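PDB 1XP4: D-alanyl-D-alanine carboxypeptidase from Streptococcus pneumoniae R6, which probably removes the C-terminal D-alanine from peptidoglycan precursor peptides, acting as a serine-type carboxypeptidase in cell-wall synthesis. Local coordinates for residues S41-L45 / T100-N106; V48-E53 / L180-Q186; F123-R128 / V141-T145. The contacts are given in a common frame with arbitrary orientation. Residues are numbered along the deposited sequence.

Contact 1: residues S41-L45 / T100-N106; sequences SITKL and TLVSSAN. With SO4 (sulfate ion), chain E.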
loop_
_atom_site.group_PDB
_atom_site.type_symbol
_atom_site.label_atom_id
_atom_site.label_comp_id
_atom_site.label_asym_id
_atom_site.label_seq_id
_atom_site.Cartn_x
_atom_site.Cartn_y
_atom_site.Cartn_z
ATOM N N SER A 41 10.767 -8.234 6.236
ATOM C CA SER A 41 10.321 -6.951 6.794
ATOM C C SER A 41 9.168 -6.242 6.103
ATOM O O SER A 41 8.686 -5.231 6.611
ATOM C CB SER A 41 11.498 -5.970 6.895
ATOM O OG SER A 41 12.298 -6.227 8.035
ATOM N N ILE A 42 8.736 -6.733 4.947
ATOM C CA ILE A 42 7.613 -6.098 4.274
ATOM C C ILE A 42 6.429 -6.287 5.217
ATOM O O ILE A 42 5.433 -5.572 5.155
ATOM C CB ILE A 42 7.340 -6.749 2.895
ATOM C CG1 ILE A 42 8.458 -6.360 1.918
ATOM C CG2 ILE A 42 6.005 -6.293 2.341
ATOM C CD1 ILE A 42 8.293 -6.945 0.525
ATOM N N THR A 43 6.583 -7.241 6.124
ATOM C CA THR A 43 5.570 -7.564 7.118
ATOM C C THR A 43 5.130 -6.345 7.929
ATOM O O THR A 43 3.951 -6.190 8.265
ATOM C CB THR A 43 6.108 -8.643 8.100
ATOM O OG1 THR A 43 6.347 -9.867 7.388
ATOM C CG2 THR A 43 5.114 -8.895 9.226
ATOM N N LYS A 44 6.085 -5.480 8.241
ATOM C CA LYS A 44 5.813 -4.289 9.029
ATOM C C LYS A 44 4.727 -3.361 8.470
ATOM O O LYS A 44 4.305 -2.424 9.144
ATOM C CB LYS A 44 7.116 -3.522 9.239
ATOM C CG LYS A 44 8.174 -4.324 9.989
ATOM C CD LYS A 44 9.435 -3.508 10.227
ATOM C CE LYS A 44 10.431 -4.234 11.132
ATOM N NZ LYS A 44 11.056 -5.418 10.478
ATOM N N LEU A 45 4.267 -3.611 7.249
ATOM C CA LEU A 45 3.226 -2.775 6.681
ATOM C C LEU A 45 1.907 -3.148 7.330
ATOM O O LEU A 45 1.103 -2.283 7.706
ATOM C CB LEU A 45 3.129 -2.973 5.171
ATOM C CG LEU A 45 4.331 -2.516 4.342
ATOM C CD1 LEU A 45 4.026 -2.731 2.867
ATOM C CD2 LEU A 45 4.635 -1.043 4.626
ATOM N N THR A 100 10.523 2.115 12.724
ATOM C CA THR A 100 10.020 0.924 12.048
ATOM C C THR A 100 10.037 1.042 10.523
ATOM O O THR A 100 10.626 0.210 9.833
ATOM C CB THR A 100 8.565 0.593 12.490
ATOM O OG1 THR A 100 8.560 0.175 13.858
ATOM C CG2 THR A 100 7.983 -0.521 11.649
ATOM N N LEU A 101 9.393 2.076 9.999
ATOM C CA LEU A 101 9.305 2.255 8.559
ATOM C C LEU A 101 10.578 2.706 7.859
ATOM O O LEU A 101 10.841 2.302 6.729
ATOM C CB LEU A 101 8.175 3.229 8.239
ATOM C CG LEU A 101 6.771 2.724 8.579
ATOM C CD1 LEU A 101 5.763 3.849 8.457
ATOM C CD2 LEU A 101 6.416 1.583 7.649
ATOM N N VAL A 102 11.372 3.533 8.524
ATOM C CA VAL A 102 12.597 4.039 7.922
ATOM C C VAL A 102 13.818 3.131 8.066
ATOM O O VAL A 102 14.584 2.958 7.115
ATOM C CB VAL A 102 12.949 5.421 8.503
ATOM C CG1 VAL A 102 14.239 5.931 7.883
ATOM C CG2 VAL A 102 11.802 6.392 8.250
ATOM N N SER A 103 13.995 2.548 9.247
ATOM C CA SER A 103 15.144 1.689 9.498
ATOM C C SER A 103 14.805 0.208 9.677
ATOM O O SER A 103 15.692 -0.625 9.872
ATOM C CB SER A 103 15.876 2.195 10.733
ATOM O OG SER A 103 16.093 3.586 10.620
ATOM N N SER A 104 13.521 -0.116 9.620
ATOM C CA SER A 104 13.084 -1.492 9.775
ATOM C C SER A 104 13.489 -2.059 11.140
ATOM O O SER A 104 13.706 -3.267 11.285
ATOM C CB SER A 104 13.670 -2.355 8.649
ATOM O OG SER A 104 13.037 -3.628 8.588
ATOM N N ALA A 105 13.588 -1.189 12.139
ATOM C CA ALA A 105 13.939 -1.618 13.495
ATOM C C ALA A 105 12.876 -2.587 14.022
ATOM O O ALA A 105 11.706 -2.216 14.170
ATOM C CB ALA A 105 14.033 -0.409 14.412
ATOM N N ASN A 106 13.280 -3.819 14.317
ATOM C CA ASN A 106 12.334 -4.823 14.809
ATOM C C ASN A 106 11.818 -4.549 16.223
ATOM O O ASN A 106 10.653 -4.818 16.523
ATOM C CB ASN A 106 12.958 -6.222 14.739
ATOM C CG ASN A 106 13.272 -6.648 13.313
ATOM O OD1 ASN A 106 12.383 -6.699 12.462
ATOM N ND2 ASN A 106 14.540 -6.955 13.046
HETATM S S SO4 E . 15.698 -4.711 5.545
HETATM O O1 SO4 E . 16.894 -4.019 6.074
HETATM O O2 SO4 E . 14.563 -3.772 5.505
HETATM O O3 SO4 E . 15.960 -5.212 4.181
HETATM O O4 SO4 E . 15.367 -5.834 6.445
#

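Contact 2: residues V48-E53 / L180-Q186; sequences VYLVYE and LIKKYPQ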
loop_
_atom_site.group_PDB
_atom_site.type_symbol
_atom_site.label_atom_id
_atom_site.label_comp_id
_atom_site.label_asym_id
_atom_site.label_seq_id
_atom_site.Cartn_x
_atom_site.Cartn_y
_atom_site.Cartn_z
ATOM N N VAL A 48 2.082 -1.701 10.804
ATOM C CA VAL A 48 1.869 -0.265 10.793
ATOM C C VAL A 48 0.412 0.135 10.535
ATOM O O VAL A 48 -0.025 1.212 10.961
ATOM C CB VAL A 48 2.823 0.381 9.751
ATOM C CG1 VAL A 48 2.274 1.698 9.258
ATOM C CG2 VAL A 48 4.198 0.591 10.382
ATOM N N TYR A 49 -0.346 -0.725 9.850
ATOM C CA TYR A 49 -1.751 -0.428 9.572
ATOM C C TYR A 49 -2.557 -0.488 10.856
ATOM O O TYR A 49 -3.468 0.304 11.060
ATOM C CB TYR A 49 -2.358 -1.425 8.591
ATOM C CG TYR A 49 -3.736 -1.023 8.112
ATOM C CD1 TYR A 49 -3.890 -0.175 7.013
ATOM C CD2 TYR A 49 -4.887 -1.479 8.759
ATOM C CE1 TYR A 49 -5.156 0.207 6.559
ATOM C CE2 TYR A 49 -6.164 -1.099 8.315
ATOM C CZ TYR A 49 -6.289 -0.258 7.212
ATOM O OH TYR A 49 -7.534 0.103 6.742
ATOM N N LEU A 50 -2.237 -1.438 11.723
ATOM C CA LEU A 50 -2.976 -1.540 12.968
ATOM C C LEU A 50 -2.628 -0.371 13.892
ATOM O O LEU A 50 -3.446 0.057 14.713
ATOM C CB LEU A 50 -2.686 -2.887 13.638
ATOM C CG LEU A 50 -3.111 -4.115 12.814
ATOM C CD1 LEU A 50 -2.753 -5.389 13.557
ATOM C CD2 LEU A 50 -4.612 -4.070 12.544
ATOM N N VAL A 51 -1.418 0.157 13.731
ATOM C CA VAL A 51 -0.945 1.280 14.533
ATOM C C VAL A 51 -1.684 2.564 14.175
ATOM O O VAL A 51 -2.071 3.335 15.059
ATOM C CB VAL A 51 0.558 1.519 14.328
ATOM C CG1 VAL A 51 1.011 2.675 15.190
ATOM C CG2 VAL A 51 1.342 0.263 14.673
ATOM N N TYR A 52 -1.866 2.805 12.879
ATOM C CA TYR A 52 -2.591 3.992 12.439
ATOM C C TYR A 52 -4.056 3.834 12.831
ATOM O O TYR A 52 -4.733 4.810 13.162
ATOM C CB TYR A 52 -2.467 4.181 10.921
ATOM C CG TYR A 52 -1.198 4.890 10.494
ATOM C CD1 TYR A 52 -1.029 6.253 10.721
ATOM C CD2 TYR A 52 -0.154 4.194 9.890
ATOM C CE1 TYR A 52 0.155 6.909 10.355
ATOM C CE2 TYR A 52 1.030 4.837 9.525
ATOM C CZ TYR A 52 1.174 6.192 9.761
ATOM O OH TYR A 52 2.338 6.831 9.408
ATOM N N GLU A 53 -4.538 2.597 12.805
ATOM C CA GLU A 53 -5.919 2.323 13.173
ATOM C C GLU A 53 -6.139 2.591 14.660
ATOM O O GLU A 53 -7.249 2.900 15.083
ATOM C CB GLU A 53 -6.280 0.878 12.850
ATOM C CG GLU A 53 -7.757 0.593 12.993
ATOM C CD GLU A 53 -8.143 -0.762 12.436
ATOM O OE1 GLU A 53 -7.749 -1.785 13.036
ATOM O OE2 GLU A 53 -8.834 -0.800 11.392
ATOM N N LEU A 180 -3.248 0.399 2.925
ATOM C CA LEU A 180 -2.522 1.292 3.810
ATOM C C LEU A 180 -2.432 2.707 3.221
ATOM O O LEU A 180 -2.843 3.676 3.860
ATOM C CB LEU A 180 -1.116 0.748 4.082
ATOM C CG LEU A 180 -0.222 1.673 4.917
ATOM C CD1 LEU A 180 -0.894 1.986 6.233
ATOM C CD2 LEU A 180 1.120 1.019 5.147
ATOM N N ILE A 181 -1.903 2.824 2.005
ATOM C CA ILE A 181 -1.752 4.127 1.359
ATOM C C ILE A 181 -3.072 4.872 1.162
ATOM O O ILE A 181 -3.148 6.083 1.379
ATOM C CB ILE A 181 -1.063 3.989 -0.011
ATOM C CG1 ILE A 181 0.381 3.541 0.181
ATOM C CG2 ILE A 181 -1.106 5.311 -0.761
ATOM C CD1 ILE A 181 1.115 3.304 -1.132
ATOM N N LYS A 182 -4.106 4.150 0.749
ATOM C CA LYS A 182 -5.409 4.760 0.519
ATOM C C LYS A 182 -6.112 5.222 1.787
ATOM O O LYS A 182 -6.756 6.266 1.788
ATOM C CB LYS A 182 -6.312 3.788 -0.231
ATOM C CG LYS A 182 -6.550 4.167 -1.672
ATOM C CD LYS A 182 -7.211 3.025 -2.403
ATOM C CE LYS A 182 -7.806 3.500 -3.701
ATOM N NZ LYS A 182 -8.856 4.516 -3.434
ATOM N N LYS A 183 -5.987 4.446 2.860
ATOM C CA LYS A 183 -6.626 4.765 4.134
ATOM C C LYS A 183 -5.800 5.698 5.036
ATOM O O LYS A 183 -6.359 6.501 5.792
ATOM C CB LYS A 183 -6.949 3.464 4.873
ATOM C CG LYS A 183 -7.529 3.624 6.265
ATOM C CD LYS A 183 -8.857 4.331 6.245
ATOM C CE LYS A 183 -9.426 4.449 7.648
ATOM N NZ LYS A 183 -10.607 5.368 7.691
ATOM N N TYR A 184 -4.476 5.590 4.951
ATOM C CA TYR A 184 -3.574 6.416 5.749
ATOM C C TYR A 184 -2.468 7.006 4.875
ATOM O O TYR A 184 -1.304 6.615 4.958
ATOM C CB TYR A 184 -2.968 5.585 6.888
ATOM C CG TYR A 184 -4.011 4.999 7.815
ATOM C CD1 TYR A 184 -4.724 5.812 8.701
ATOM C CD2 TYR A 184 -4.325 3.637 7.770
ATOM C CE1 TYR A 184 -5.726 5.284 9.515
ATOM C CE2 TYR A 184 -5.322 3.101 8.578
ATOM C CZ TYR A 184 -6.019 3.931 9.445
ATOM O OH TYR A 184 -7.031 3.410 10.218
ATOM N N PRO A 185 -2.828 7.966 4.017
ATOM C CA PRO A 185 -1.867 8.615 3.124
ATOM C C PRO A 185 -0.694 9.209 3.897
ATOM O O PRO A 185 0.376 9.423 3.327
ATOM C CB PRO A 185 -2.699 9.703 2.455
ATOM C CG PRO A 185 -4.069 9.140 2.474
ATOM C CD PRO A 185 -4.168 8.542 3.844
ATOM N N GLN A 186 -0.910 9.479 5.188
ATOM C CA GLN A 186 0.113 10.063 6.059
ATOM C C GLN A 186 1.390 9.235 6.093
ATOM O O GLN A 186 2.490 9.778 6.138
ATOM C CB GLN A 186 -0.392 10.181 7.501
ATOM C CG GLN A 186 -1.829 10.609 7.643
ATOM C CD GLN A 186 -2.762 9.443 7.885
ATOM O OE1 GLN A 186 -3.657 9.175 7.086
ATOM N NE2 GLN A 186 -2.564 8.747 8.997
#

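Contact 3: residues F123-R128 / V141-T145; sequences FVDMMR and VVNTT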
loop_
_atom_site.group_PDB
_atom_site.type_symbol
_atom_site.label_atom_id
_atom_site.label_comp_id
_atom_site.label_asym_id
_atom_site.label_seq_id
_atom_site.Cartn_x
_atom_site.Cartn_y
_atom_site.Cartn_z
ATOM N N PHE A 123 -1.312 -9.349 19.068
ATOM C CA PHE A 123 -1.178 -8.487 17.899
ATOM C C PHE A 123 -1.232 -9.322 16.610
ATOM O O PHE A 123 -1.878 -8.929 15.637
ATOM C CB PHE A 123 0.129 -7.688 17.945
ATOM C CG PHE A 123 0.137 -6.517 17.013
ATOM C CD1 PHE A 123 -0.478 -5.324 17.372
ATOM C CD2 PHE A 123 0.716 -6.616 15.755
ATOM C CE1 PHE A 123 -0.519 -4.242 16.489
ATOM C CE2 PHE A 123 0.681 -5.541 14.863
ATOM C CZ PHE A 123 0.062 -4.352 15.234
ATOM N N VAL A 124 -0.559 -10.471 16.605
ATOM C CA VAL A 124 -0.571 -11.338 15.431
ATOM C C VAL A 124 -1.997 -11.790 15.098
ATOM O O VAL A 124 -2.390 -11.839 13.927
ATOM C CB VAL A 124 0.321 -12.590 15.621
ATOM C CG1 VAL A 124 0.099 -13.563 14.459
ATOM C CG2 VAL A 124 1.803 -12.180 15.690
ATOM N N ASP A 125 -2.775 -12.118 16.123
ATOM C CA ASP A 125 -4.140 -12.536 15.889
ATOM C C ASP A 125 -4.882 -11.371 15.255
ATOM O O ASP A 125 -5.784 -11.562 14.435
ATOM C CB ASP A 125 -4.810 -12.951 17.197
ATOM C CG ASP A 125 -4.211 -14.224 17.783
ATOM O OD1 ASP A 125 -3.820 -15.124 17.005
ATOM O OD2 ASP A 125 -4.145 -14.330 19.026
HETATM N N MSE A 126 -4.497 -10.158 15.632
HETATM C CA MSE A 126 -5.128 -8.980 15.069
HETATM C C MSE A 126 -4.761 -8.865 13.597
HETATM O O MSE A 126 -5.618 -8.566 12.759
HETATM C CB MSE A 126 -4.692 -7.715 15.817
HETATM C CG MSE A 126 -5.432 -7.476 17.124
HETATM SE SE MSE A 126 -4.849 -5.905 18.090
HETATM C CE MSE A 126 -5.195 -4.573 16.739
HETATM N N MSE A 127 -3.496 -9.104 13.262
HETATM C CA MSE A 127 -3.119 -8.999 11.863
HETATM C C MSE A 127 -3.676 -10.160 11.043
HETATM O O MSE A 127 -3.887 -10.031 9.832
HETATM C CB MSE A 127 -1.589 -8.840 11.694
HETATM C CG MSE A 127 -0.701 -9.503 12.729
HETATM SE SE MSE A 127 1.136 -8.783 12.800
HETATM C CE MSE A 127 1.669 -9.008 10.954
ATOM N N ARG A 128 -3.947 -11.287 11.695
ATOM C CA ARG A 128 -4.525 -12.421 10.981
ATOM C C ARG A 128 -5.969 -12.076 10.642
ATOM O O ARG A 128 -6.474 -12.422 9.575
ATOM C CB ARG A 128 -4.500 -13.689 11.838
ATOM C CG ARG A 128 -3.128 -14.262 12.041
ATOM C CD ARG A 128 -3.152 -15.536 12.862
ATOM N NE ARG A 128 -1.812 -16.105 12.988
ATOM C CZ ARG A 128 -1.542 -17.252 13.605
ATOM N NH1 ARG A 128 -2.525 -17.952 14.153
ATOM N NH2 ARG A 128 -0.291 -17.700 13.675
ATOM N N VAL A 141 0.957 -15.681 9.178
ATOM C CA VAL A 141 1.574 -14.686 10.042
ATOM C C VAL A 141 1.847 -15.239 11.426
ATOM O O VAL A 141 0.933 -15.656 12.137
ATOM C CB VAL A 141 0.681 -13.422 10.186
ATOM C CG1 VAL A 141 1.412 -12.351 11.008
ATOM C CG2 VAL A 141 0.301 -12.886 8.807
ATOM N N VAL A 142 3.116 -15.230 11.807
ATOM C CA VAL A 142 3.518 -15.720 13.113
ATOM C C VAL A 142 4.142 -14.612 13.969
ATOM O O VAL A 142 4.188 -14.726 15.198
ATOM C CB VAL A 142 4.498 -16.903 12.974
ATOM C CG1 VAL A 142 3.770 -18.079 12.346
ATOM C CG2 VAL A 142 5.720 -16.499 12.127
ATOM N N ASN A 143 4.629 -13.550 13.325
ATOM C CA ASN A 143 5.207 -12.431 14.059
ATOM C C ASN A 143 4.943 -11.098 13.389
ATOM O O ASN A 143 4.481 -11.041 12.251
ATOM C CB ASN A 143 6.716 -12.616 14.306
ATOM C CG ASN A 143 7.487 -13.007 13.062
ATOM O OD1 ASN A 143 7.532 -12.272 12.079
ATOM N ND2 ASN A 143 8.114 -14.174 13.110
ATOM N N THR A 144 5.240 -10.026 14.110
ATOM C CA THR A 144 5.002 -8.680 13.623
ATOM C C THR A 144 6.176 -8.041 12.924
ATOM O O THR A 144 6.049 -6.943 12.402
ATOM C CB THR A 144 4.640 -7.751 14.773
ATOM O OG1 THR A 144 5.784 -7.591 15.622
ATOM C CG2 THR A 144 3.512 -8.335 15.582
ATOM N N THR A 145 7.317 -8.713 12.909
ATOM C CA THR A 145 8.511 -8.134 12.304
ATOM C C THR A 145 8.871 -8.618 10.913
ATOM O O THR A 145 9.186 -7.819 10.038
ATOM C CB THR A 145 9.729 -8.345 13.215
ATOM O OG1 THR A 145 9.946 -9.747 13.395
ATOM C CG2 THR A 145 9.487 -7.718 14.578
#

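Contact 1: residues S41-L45 / T100-N106
The end of a 3-10 segment, S41-I42, and the start of helix 44-57 face the point where helix 93-103 breaks off; the CA atoms of S41 and S104 are 6.8 Å apart, those of K44 and T100 7.3 Å. S104 leaves the helix with positive phi (60°), and A105 sits at the N-cap of helix 106-117. This is the active site of the penicillin-binding protein fold: S41 and K44 belong to the SxxK motif, S104 and N106 to SxN. S41 is the predicted acylated serine, K44 the predicted proton acceptor and S104 another predicted active-site residue. K44 is extended as far as CE, its CD 3.6 Å from T100 CG2, and a turn at the last bond (chi4 70°) brings NZ to the oxygens. K44 NZ donates to S41 OG (2.9 Å) and N106 OD1 (2.7 Å), and outside the segments to T145 O; S104 OG, at 3.3 Å, is a weak fourth partner. S41 OG and S104 OG are 2.8 Å apart, and NZ lies within reach of both, consistent with its predicted role. S104 bonds weakly to K224, the predicted substrate-binding lysine. A sulfate, held by T225 and T227, lies beside S41, its O4 a long 3.5 Å from S41 OG.

Contact 2: residues V48-E53 / L180-Q186
Y184 is the bump here, and the hollow it fills lies on one side of helix 44-57 between Y49, Y52 and the backbone of E53. It is the first residue past helix 170-183, and its CA-to-CB bond points straight at the opposite helix. One edge of its ring meets the face of Y49 in a T-shaped stack, centroids 5.2 Å apart and planes at 72°, with Y49 CE1 3.5 Å from Y184 CE2. Over one face of the Y184 ring sits Y52 CB, 3.4 Å from the centroid and only 7° off the normal, a close CH-pi contact. The Y52 ring itself is nearly parallel to that of Y184 (20°) but slid aside, so the two barely overlap. At the tip, Y184 OH comes 3.3 Å from E53 CA and is hydrogen-bonded to E56 a little further along the same helix.

L180, one turn earlier, fills the space beside this aromatic cluster. Its CD1 lies 3.8 Å from Y49 CD1, at the edge of that ring, and 4.3 Å from Y52 CD2, while CD2 meets V48 CG1 at 4.3 Å. On the exposed side, Q186 NE2 approaches Y52 CD1 to 3.4 Å and K183 CG lies 3.6 Å from Y49 OH. No hydrogen bond joins the two segments, so fit of shape carries the contact. Around it, helix 93-103 packs on V48 and Y52 through L97, and helix 120-133 meets L50 and gives K130 to a salt bridge with E53, placing helix 44-57 among three others within the catalytic domain.

Contact 3: residues F123-R128 / V141-T145
Polar contacts are few but definite. The guanidinium of R128 grips one carbonyl: NE and NH2 both donate to V141 O, at 2.9 Å and 2.8 Å, two donors converging on a single oxygen that lies close to the guanidinium plane. R128 also makes a cation-pi contact with Y157. The other polar ends look elsewhere: T144 OG1 bonds to E120 at the start of the same helix, while the backbone of V142 and N143 is held by the side chain of N166.

The apolar contacts line the helix face that looks at the irregular chain 141-145. V141 points toward the helix and fits between V124 and selenomethionine M127, with its CG1 3.9 Å from V124 CG1 and 3.4 Å from M127 CE. The methyl groups of V124 also lie against backbone, CG1 at 3.2 Å from V141 O and CG2 at 3.8 Å from N143 CA. Further along, T144 CG2 packs against F123 CD2 at 3.3 Å and M127 SE at 3.7 Å. The nearest CA pairs, V124 with N143 (6.0 Å) and R128 with V141 (6.6 Å), show the chain running back along helix 120-133 in the opposite sense.

Structurally, this is a helix followed by a return loop that folds back on it, in the helical part of the penicillin-binding protein fold. The 141-145 segment ends near the active site: T145 O receives a hydrogen bond from K44, the predicted proton acceptor.

How the contacts relate
All three contacts lie in the helical part of the catalytic domain, with centres 14 to 16 Å apart. Contacts 1 and 2 share helix 44-57, its start serving contact 1 and its middle contact 2, and contact 3 packs against it through F123 on L50 (F123 CZ to L50 CD1, 3.4 Å). Along the chain, contact 1 closes before contact 3 opens, contact 3 is nested within the span closed by contact 2, and contacts 1 and 2 interleave. V48 of contact 2 also touches L101 of contact 1, and contact 3 brings T145 to K44. The predicted catalytic residues S41 and K44, by the start of helix 44-57, thus have neighbours drawn from several separate parts of the chain.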